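Long-range contacts in parahox neighbor (Phaeodactylum tricornutum CCAP 1055/1, PDB 5Z5M), which probably catalyses two steps of urate breakdown, hydrolysing 5-hydroxyisourate and then decarboxylating its product, OHCU, stereoselectively to (S)-allantoin: residues T48-A53 with I165-L170; E70-H75 with C123-I128; S114-Y119 with A141-R146. All blocks are in the same frame, centred on the assembly; numbering follows the deposited sequence.

Contact 1: T48-A53 with I165-L170; sequences TISQLA and IAWMRL
A53 marks the tightest point between segments 48-53 and 165-170. Its methyl group is directed at the other helix, with A53 CB 3.5 Å from W167 CE3 and 3.7 Å from L170 CD1, so the one methyl touches both the indole and a leucine branch; a small residue suits so close an approach. W167 reaches across with CG anti to the backbone N (chi1 177°), and chi2 of -119° turns the six-membered part of the ring to the neighbouring helix. There I49 O lies at the ring edge, near its plane, 3.7 Å from W167 CZ3. The branched I49 covers two neighbours at once: CG2 is 3.8 Å from W167 CH2, while CD1 packs on the backbone of L170, near its carbonyl O. On the buried flank the tips of L52 and L170 meet, CD2 to CD2 at 4.0 Å, and both leucines also touch L22 of helix 15-22. This is helix packing within the OHCU decarboxylase region, the two segments inclined at 139° with axes 10.7 Å apart. Helix 49-61 opens with a capping box in which T48 OG1 accepts from Q51 N and Q51 OE1 weakly accepts from T48 N. The other margin is looser and partly exposed. S50 turns away, its OG still 4.1 Å from W167 CH2 but hydrogen-bonded to D279 and N277, while W167 NE1 donates to D276 O; all three belong to the transthyretin-like region.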
loop_
_atom_site.group_PDB
_atom_site.type_symbol
_atom_site.label_atom_id
_atom_site.label_comp_id
_atom_site.label_asym_id
_atom_site.label_seq_id
_atom_site.Cartn_x
_atom_site.Cartn_y
_atom_site.Cartn_z
ATOM N N THR A 48 -33.833 8.090 -3.661
ATOM C CA THR A 48 -32.857 8.618 -2.710
ATOM C C THR A 48 -32.332 9.987 -3.140
ATOM O O THR A 48 -32.540 10.417 -4.274
ATOM C CB THR A 48 -31.656 7.664 -2.544
ATOM O OG1 THR A 48 -30.977 7.528 -3.800
ATOM C CG2 THR A 48 -32.107 6.296 -2.055
ATOM N N ILE A 49 -31.645 10.674 -2.235
ATOM C CA ILE A 49 -31.100 11.978 -2.581
ATOM C C ILE A 49 -29.963 11.804 -3.595
ATOM O O ILE A 49 -29.763 12.657 -4.464
ATOM C CB ILE A 49 -30.627 12.753 -1.326
ATOM C CG1 ILE A 49 -30.265 14.197 -1.693
ATOM C CG2 ILE A 49 -29.476 12.042 -0.639
ATOM C CD1 ILE A 49 -29.915 15.059 -0.505
ATOM N N SER A 50 -29.258 10.676 -3.521
ATOM C CA SER A 50 -28.224 10.357 -4.505
ATOM C C SER A 50 -28.798 10.291 -5.912
ATOM O O SER A 50 -28.253 10.874 -6.850
ATOM C CB SER A 50 -27.547 9.026 -4.177
ATOM O OG SER A 50 -26.768 9.124 -3.005
ATOM N N GLN A 51 -29.905 9.567 -6.053
ATOM C CA GLN A 51 -30.551 9.414 -7.349
ATOM C C GLN A 51 -31.096 10.743 -7.868
ATOM O O GLN A 51 -31.072 11.007 -9.071
ATOM C CB GLN A 51 -31.671 8.375 -7.258
ATOM C CG GLN A 51 -31.160 6.953 -7.074
ATOM C CD GLN A 51 -32.264 5.967 -6.749
ATOM O OE1 GLN A 51 -33.390 6.356 -6.453
ATOM N NE2 GLN A 51 -31.942 4.682 -6.799
ATOM N N LEU A 52 -31.586 11.571 -6.954
ATOM C CA LEU A 52 -32.102 12.882 -7.322
ATOM C C LEU A 52 -30.973 13.752 -7.875
ATOM O O LEU A 52 -31.122 14.398 -8.915
ATOM C CB LEU A 52 -32.769 13.551 -6.114
ATOM C CG LEU A 52 -33.182 15.011 -6.318
ATOM C CD1 LEU A 52 -34.137 15.138 -7.508
ATOM C CD2 LEU A 52 -33.803 15.565 -5.049
ATOM N N ALA A 53 -29.836 13.742 -7.188
ATOM C CA ALA A 53 -28.662 14.485 -7.631
ATOM C C ALA A 53 -28.170 13.980 -8.984
ATOM O O ALA A 53 -27.807 14.774 -9.852
ATOM C CB ALA A 53 -27.547 14.387 -6.596
ATOM N N ILE A 165 -21.348 21.754 -5.839
ATOM C CA ILE A 165 -22.117 22.798 -5.173
ATOM C C ILE A 165 -23.604 22.445 -5.168
ATOM O O ILE A 165 -24.303 22.669 -4.179
ATOM C CB ILE A 165 -21.880 24.166 -5.848
ATOM C CG1 ILE A 165 -20.463 24.645 -5.539
ATOM C CG2 ILE A 165 -22.898 25.191 -5.373
ATOM C CD1 ILE A 165 -19.981 25.765 -6.417
ATOM N N ALA A 166 -24.072 21.853 -6.261
ATOM C CA ALA A 166 -25.455 21.413 -6.359
ATOM C C ALA A 166 -25.752 20.373 -5.282
ATOM O O ALA A 166 -26.796 20.417 -4.634
ATOM C CB ALA A 166 -25.736 20.848 -7.740
ATOM N N TRP A 167 -24.813 19.453 -5.096
ATOM C CA TRP A 167 -24.927 18.406 -4.086
ATOM C C TRP A 167 -25.002 19.016 -2.687
ATOM O O TRP A 167 -25.816 18.591 -1.868
ATOM C CB TRP A 167 -23.742 17.446 -4.204
ATOM C CG TRP A 167 -23.693 16.351 -3.180
ATOM C CD1 TRP A 167 -22.704 16.133 -2.271
ATOM C CD2 TRP A 167 -24.663 15.314 -2.977
ATOM N NE1 TRP A 167 -22.995 15.027 -1.503
ATOM C CE2 TRP A 167 -24.191 14.501 -1.924
ATOM C CE3 TRP A 167 -25.880 14.990 -3.583
ATOM C CZ2 TRP A 167 -24.897 13.397 -1.458
ATOM C CZ3 TRP A 167 -26.577 13.879 -3.124
ATOM C CH2 TRP A 167 -26.084 13.101 -2.072
ATOM N N MET A 168 -24.169 20.027 -2.429
ATOM C CA MET A 168 -24.180 20.709 -1.135
ATOM C C MET A 168 -25.513 21.401 -0.873
ATOM O O MET A 168 -26.004 21.406 0.251
ATOM C CB MET A 168 -23.038 21.730 -1.049
ATOM C CG MET A 168 -21.662 21.104 -1.023
ATOM S SD MET A 168 -20.358 22.349 -0.981
ATOM C CE MET A 168 -18.907 21.309 -1.127
ATOM N N ARG A 169 -26.100 21.983 -1.910
ATOM C CA ARG A 169 -27.370 22.678 -1.744
ATOM C C ARG A 169 -28.525 21.706 -1.516
ATOM O O ARG A 169 -29.416 21.971 -0.706
ATOM C CB ARG A 169 -27.654 23.560 -2.956
ATOM C CG ARG A 169 -26.763 24.784 -3.028
ATOM C CD ARG A 169 -26.935 25.493 -4.357
ATOM N NE ARG A 169 -26.160 26.727 -4.416
ATOM C CZ ARG A 169 -25.936 27.410 -5.531
ATOM N NH1 ARG A 169 -26.425 26.978 -6.687
ATOM N NH2 ARG A 169 -25.220 28.523 -5.490
ATOM N N LEU A 170 -28.504 20.585 -2.233
ATOM C CA LEU A 170 -29.510 19.537 -2.058
ATOM C C LEU A 170 -29.485 18.996 -0.632
ATOM O O LEU A 170 -30.532 18.770 -0.028
ATOM C CB LEU A 170 -29.285 18.389 -3.051
ATOM C CG LEU A 170 -29.754 18.593 -4.493
ATOM C CD1 LEU A 170 -29.188 17.503 -5.394
ATOM C CD2 LEU A 170 -31.284 18.609 -4.567
#

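Contact 2: E70-H75 with C123-I128; sequences ELLCAH and CGFPFI
L72 and I128 make the two largest contributions here, and no hydrogen bond crosses between the segments. L72 CD1 sits almost squarely over one face of the F125 ring, 4.0 Å from its centroid and 13° off the normal, a CH-pi contact. C123 CB covers the opposite face, so the ring is sandwiched between a methyl and a methylene group. The other branch of L72, CD2, meets I128 CD1 at 4.0 Å. That isoleucine methyl also packs against H75, 3.7 Å from H75 CB, while I128 CG2 makes a second, off-centre CH-pi contact with the imidazole. P126 packs beside these pairs, its CG 3.5 Å from H75 O and 3.6 Å from L72 O. L72 O is thus lined by carbon, yet it accepts a backbone hydrogen bond from H75 N. At the more exposed side, C73 SG approaches G124 O to 3.4 Å.

The backbone of the loop sets these groups in place. G124 has a positive phi of 87°, where any side chain would collide with the carbonyl of C123, so glycine suits the position, and this turn brings F125 round to L72. F125 itself keeps CG in the crowded position between N and the carbonyl carbon (chi1 48°), with the ring lying alongside L72. Further out, L72 rests on F155 and L159 of helix 151-173, H75 on I165 of the same helix, and F125 on Y119. The arrangement is hydrophobic packing of the C-terminal part of a helix, 65-73, on an extended, proline-containing loop that leaves helix 106-123 through a glycine, within the helical OHCU decarboxylase region.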
loop_
_atom_site.group_PDB
_atom_site.type_symbol
_atom_site.label_atom_id
_atom_site.label_comp_id
_atom_site.label_asym_id
_atom_site.label_seq_id
_atom_site.Cartn_x
_atom_site.Cartn_y
_atom_site.Cartn_z
ATOM N N GLU A 70 -23.055 28.954 -20.042
ATOM C CA GLU A 70 -23.942 29.926 -19.413
ATOM C C GLU A 70 -24.217 29.579 -17.954
ATOM O O GLU A 70 -24.402 30.466 -17.119
ATOM C CB GLU A 70 -25.262 30.035 -20.185
ATOM C CG GLU A 70 -25.165 30.803 -21.499
ATOM C CD GLU A 70 -25.082 32.315 -21.316
ATOM O OE1 GLU A 70 -24.658 32.780 -20.236
ATOM O OE2 GLU A 70 -25.446 33.048 -22.263
ATOM N N LEU A 71 -24.255 28.287 -17.645
ATOM C CA LEU A 71 -24.431 27.859 -16.266
ATOM C C LEU A 71 -23.219 28.288 -15.441
ATOM O O LEU A 71 -23.360 28.775 -14.321
ATOM C CB LEU A 71 -24.633 26.344 -16.189
ATOM C CG LEU A 71 -25.004 25.746 -14.829
ATOM C CD1 LEU A 71 -25.999 24.612 -15.012
ATOM C CD2 LEU A 71 -23.771 25.244 -14.102
ATOM N N LEU A 72 -22.030 28.106 -16.005
ATOM C CA LEU A 72 -20.799 28.524 -15.338
ATOM C C LEU A 72 -20.764 30.034 -15.107
ATOM O O LEU A 72 -20.416 30.492 -14.020
ATOM C CB LEU A 72 -19.574 28.099 -16.149
ATOM C CG LEU A 72 -19.336 26.599 -16.326
ATOM C CD1 LEU A 72 -18.041 26.351 -17.080
ATOM C CD2 LEU A 72 -19.327 25.883 -14.978
ATOM N N CYS A 73 -21.131 30.805 -16.127
ATOM C CA CYS A 73 -21.064 32.261 -16.031
ATOM C C CYS A 73 -22.120 32.820 -15.088
ATOM O O CYS A 73 -22.003 33.946 -14.606
ATOM C CB CYS A 73 -21.208 32.896 -17.415
ATOM S SG CYS A 73 -19.813 32.546 -18.506
ATOM N N ALA A 74 -23.149 32.025 -14.823
ATOM C CA ALA A 74 -24.198 32.428 -13.902
ATOM C C ALA A 74 -23.712 32.329 -12.465
ATOM O O ALA A 74 -24.320 32.890 -11.554
ATOM C CB ALA A 74 -25.446 31.571 -14.102
ATOM N N HIS A 75 -22.608 31.617 -12.264
ATOM C CA HIS A 75 -22.100 31.402 -10.919
ATOM C C HIS A 75 -21.409 32.651 -10.383
ATOM O O HIS A 75 -20.677 33.327 -11.108
ATOM C CB HIS A 75 -21.144 30.207 -10.887
ATOM C CG HIS A 75 -21.140 29.482 -9.581
ATOM N ND1 HIS A 75 -22.111 28.565 -9.238
ATOM C CD2 HIS A 75 -20.295 29.549 -8.523
ATOM C CE1 HIS A 75 -21.860 28.094 -8.029
ATOM N NE2 HIS A 75 -20.765 28.675 -7.572
ATOM N N CYS A 123 -10.201 32.108 -19.275
ATOM C CA CYS A 123 -11.151 30.989 -19.327
ATOM C C CYS A 123 -12.527 31.342 -19.899
ATOM O O CYS A 123 -13.192 30.490 -20.489
ATOM C CB CYS A 123 -11.331 30.392 -17.929
ATOM S SG CYS A 123 -9.972 29.339 -17.425
ATOM N N GLY A 124 -12.960 32.583 -19.710
ATOM C CA GLY A 124 -14.260 33.005 -20.198
ATOM C C GLY A 124 -15.380 32.727 -19.213
ATOM O O GLY A 124 -16.546 33.003 -19.494
ATOM N N PHE A 125 -15.023 32.168 -18.060
ATOM C CA PHE A 125 -15.978 31.925 -16.979
ATOM C C PHE A 125 -15.267 32.138 -15.641
ATOM O O PHE A 125 -14.039 32.097 -15.585
ATOM C CB PHE A 125 -16.581 30.513 -17.076
ATOM C CG PHE A 125 -15.564 29.427 -17.276
ATOM C CD1 PHE A 125 -15.241 28.989 -18.550
ATOM C CD2 PHE A 125 -14.929 28.843 -16.190
ATOM C CE1 PHE A 125 -14.306 27.993 -18.741
ATOM C CE2 PHE A 125 -13.993 27.847 -16.372
ATOM C CZ PHE A 125 -13.678 27.421 -17.651
ATOM N N PRO A 126 -16.029 32.395 -14.566
ATOM C CA PRO A 126 -15.389 32.702 -13.281
ATOM C C PRO A 126 -14.742 31.496 -12.601
ATOM O O PRO A 126 -15.072 30.346 -12.896
ATOM C CB PRO A 126 -16.547 33.244 -12.430
ATOM C CG PRO A 126 -17.778 32.700 -13.056
ATOM C CD PRO A 126 -17.489 32.608 -14.521
ATOM N N PHE A 127 -13.807 31.772 -11.698
ATOM C CA PHE A 127 -13.183 30.728 -10.903
ATOM C C PHE A 127 -14.197 30.173 -9.923
ATOM O O PHE A 127 -14.751 30.907 -9.104
ATOM C CB PHE A 127 -11.959 31.270 -10.164
ATOM C CG PHE A 127 -11.301 30.271 -9.257
ATOM C CD1 PHE A 127 -10.453 29.301 -9.768
ATOM C CD2 PHE A 127 -11.515 30.312 -7.892
ATOM C CE1 PHE A 127 -9.837 28.383 -8.932
ATOM C CE2 PHE A 127 -10.902 29.397 -7.049
ATOM C CZ PHE A 127 -10.060 28.434 -7.575
ATOM N N ILE A 128 -14.438 28.871 -10.012
ATOM C CA ILE A 128 -15.405 28.211 -9.154
ATOM C C ILE A 128 -14.711 27.150 -8.306
ATOM O O ILE A 128 -13.919 26.356 -8.814
ATOM C CB ILE A 128 -16.541 27.576 -9.985
ATOM C CG1 ILE A 128 -17.215 28.647 -10.844
ATOM C CG2 ILE A 128 -17.560 26.883 -9.082
ATOM C CD1 ILE A 128 -18.208 28.091 -11.844
#

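Contact 3: S114-Y119 with A141-R146; sequences SLNGAY and AALGGR
Two neighbouring helices of the OHCU decarboxylase region, 106-123 and 136-146, pack here at 42° with their segment axes 9.6 Å apart. L143 fills the interface, and its branched end suits the task. L143 CD2 lies 3.8 Å from L115 O and 3.9 Å from L115 CB, while L143 CD1 is 3.9 Å from N116 N. Its chi1 of -115° lies away from the staggered positions, a sign of some strain. L115 answers by laying CD1 against the bare backbone of G144, 3.9 Å from G144 N.

Beyond L143 comes Y119, whose CG stands anti to the backbone N and sends the ring across to R146. There Y119 CE1 is 3.9 Å from R146 O, and the ring and guanidinium planes are 81° apart. Y119 OH comes to the guanidinium edge, 3.4 Å from R146 NH2. Both polar ends converge on E154 of helix 151-173, which is hydrogen-bonded to Y119 OH and forms a salt bridge with R146 NE; the nearby arginine would probably keep that carboxylate ionised. An alanine here in place of Y119 would remove the hydroxyl bound to E154 and the ring that meets R146 and F127, and would probably loosen the hold on R146. F127 meets the Y119 ring edge-to-face from the loop between the two helices, N116 ND2 bonds to D77, and A142 and R146 touch A254 in helix 249-256 of the second subunit.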
loop_
_atom_site.group_PDB
_atom_site.type_symbol
_atom_site.label_atom_id
_atom_site.label_comp_id
_atom_site.label_asym_id
_atom_site.label_seq_id
_atom_site.Cartn_x
_atom_site.Cartn_y
_atom_site.Cartn_z
ATOM N N SER A 114 -5.508 39.419 -8.376
ATOM C CA SER A 114 -4.715 39.251 -9.584
ATOM C C SER A 114 -4.987 37.904 -10.251
ATOM O O SER A 114 -5.311 37.848 -11.435
ATOM C CB SER A 114 -3.224 39.392 -9.264
ATOM O OG SER A 114 -2.455 39.384 -10.448
ATOM N N LEU A 115 -4.850 36.823 -9.488
ATOM C CA LEU A 115 -5.119 35.486 -10.004
ATOM C C LEU A 115 -6.556 35.340 -10.496
ATOM O O LEU A 115 -6.802 34.752 -11.547
ATOM C CB LEU A 115 -4.839 34.431 -8.933
ATOM C CG LEU A 115 -3.379 34.216 -8.532
ATOM C CD1 LEU A 115 -3.288 33.250 -7.361
ATOM C CD2 LEU A 115 -2.550 33.723 -9.713
ATOM N N ASN A 116 -7.501 35.872 -9.729
ATOM C CA ASN A 116 -8.914 35.698 -10.035
ATOM C C ASN A 116 -9.276 36.463 -11.299
ATOM O O ASN A 116 -10.076 36.001 -12.113
ATOM C CB ASN A 116 -9.774 36.154 -8.853
ATOM C CG ASN A 116 -11.242 35.826 -9.032
ATOM O OD1 ASN A 116 -11.613 34.662 -9.163
ATOM N ND2 ASN A 116 -12.087 36.851 -9.024
ATOM N N GLY A 117 -8.659 37.629 -11.466
ATOM C CA GLY A 117 -8.804 38.401 -12.687
ATOM C C GLY A 117 -8.239 37.658 -13.883
ATOM O O GLY A 117 -8.916 37.515 -14.901
ATOM N N ALA A 118 -7.009 37.165 -13.752
ATOM C CA ALA A 118 -6.365 36.408 -14.822
ATOM C C ALA A 118 -7.199 35.194 -15.232
ATOM O O ALA A 118 -7.465 34.986 -16.415
ATOM C CB ALA A 118 -4.971 35.971 -14.399
ATOM N N TYR A 119 -7.614 34.403 -14.249
ATOM C CA TYR A 119 -8.394 33.191 -14.509
ATOM C C TYR A 119 -9.602 33.462 -15.402
ATOM O O TYR A 119 -9.792 32.800 -16.419
ATOM C CB TYR A 119 -8.867 32.564 -13.201
ATOM C CG TYR A 119 -9.558 31.220 -13.375
ATOM C CD1 TYR A 119 -8.861 30.036 -13.183
ATOM C CD2 TYR A 119 -10.904 31.140 -13.727
ATOM C CE1 TYR A 119 -9.478 28.808 -13.330
ATOM C CE2 TYR A 119 -11.530 29.910 -13.882
ATOM C CZ TYR A 119 -10.811 28.750 -13.685
ATOM O OH TYR A 119 -11.421 27.524 -13.830
ATOM N N ALA A 141 -4.168 28.244 -3.139
ATOM C CA ALA A 141 -3.502 27.109 -3.772
ATOM C C ALA A 141 -4.251 26.658 -5.023
ATOM O O ALA A 141 -3.638 26.338 -6.043
ATOM C CB ALA A 141 -3.368 25.954 -2.794
ATOM N N ALA A 142 -5.578 26.643 -4.938
ATOM C CA ALA A 142 -6.414 26.224 -6.058
ATOM C C ALA A 142 -6.300 27.213 -7.215
ATOM O O ALA A 142 -6.070 26.821 -8.358
ATOM C CB ALA A 142 -7.866 26.082 -5.616
ATOM N N LEU A 143 -6.468 28.495 -6.910
ATOM C CA LEU A 143 -6.331 29.549 -7.906
ATOM C C LEU A 143 -4.938 29.558 -8.515
ATOM O O LEU A 143 -4.783 29.674 -9.728
ATOM C CB LEU A 143 -6.633 30.916 -7.288
ATOM C CG LEU A 143 -7.864 31.658 -7.811
ATOM C CD1 LEU A 143 -8.035 32.985 -7.087
ATOM C CD2 LEU A 143 -7.768 31.869 -9.315
ATOM N N GLY A 144 -3.925 29.432 -7.663
ATOM C CA GLY A 144 -2.547 29.466 -8.117
ATOM C C GLY A 144 -2.229 28.354 -9.095
ATOM O O GLY A 144 -1.469 28.544 -10.045
ATOM N N GLY A 145 -2.823 27.186 -8.866
ATOM C CA GLY A 145 -2.580 26.040 -9.719
ATOM C C GLY A 145 -3.414 26.068 -10.987
ATOM O O GLY A 145 -2.892 25.910 -12.088
ATOM N N ARG A 146 -4.715 26.284 -10.834
ATOM C CA ARG A 146 -5.640 26.168 -11.955
ATOM C C ARG A 146 -5.521 27.319 -12.957
ATOM O O ARG A 146 -5.992 27.220 -14.088
ATOM C CB ARG A 146 -7.074 26.046 -11.426
ATOM C CG ARG A 146 -7.362 24.661 -10.831
ATOM C CD ARG A 146 -8.649 24.611 -10.015
ATOM N NE ARG A 146 -9.801 25.129 -10.745
ATOM C CZ ARG A 146 -10.987 25.362 -10.194
ATOM N NH1 ARG A 146 -11.186 25.101 -8.907
ATOM N NH2 ARG A 146 -11.979 25.847 -10.930
#

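After three N-terminal helices the chain enters helix 49-61, which opens contact 1, and passes to helix 65-73, which opens contact 2. Helix 106-123 supplies 114-119 for contact 3, and the loop after it closes contact 2, tied to the end of helix 65-73. Helix 136-146 closes contact 3 by packing on helix 106-123, and helix 151-173, the last of the OHCU decarboxylase region, closes contact 1 on helix 49-61. Contacts 2 and 3 therefore cross, and both nest inside the loop of contact 1. I128 O and R146 NH2 probably hydrogen-bond between contacts 2 and 3; I165 CD1 of contact 1 packs on H75 and I128. Contacts 1 and 3 stay about 9 Å apart at their nearest atoms.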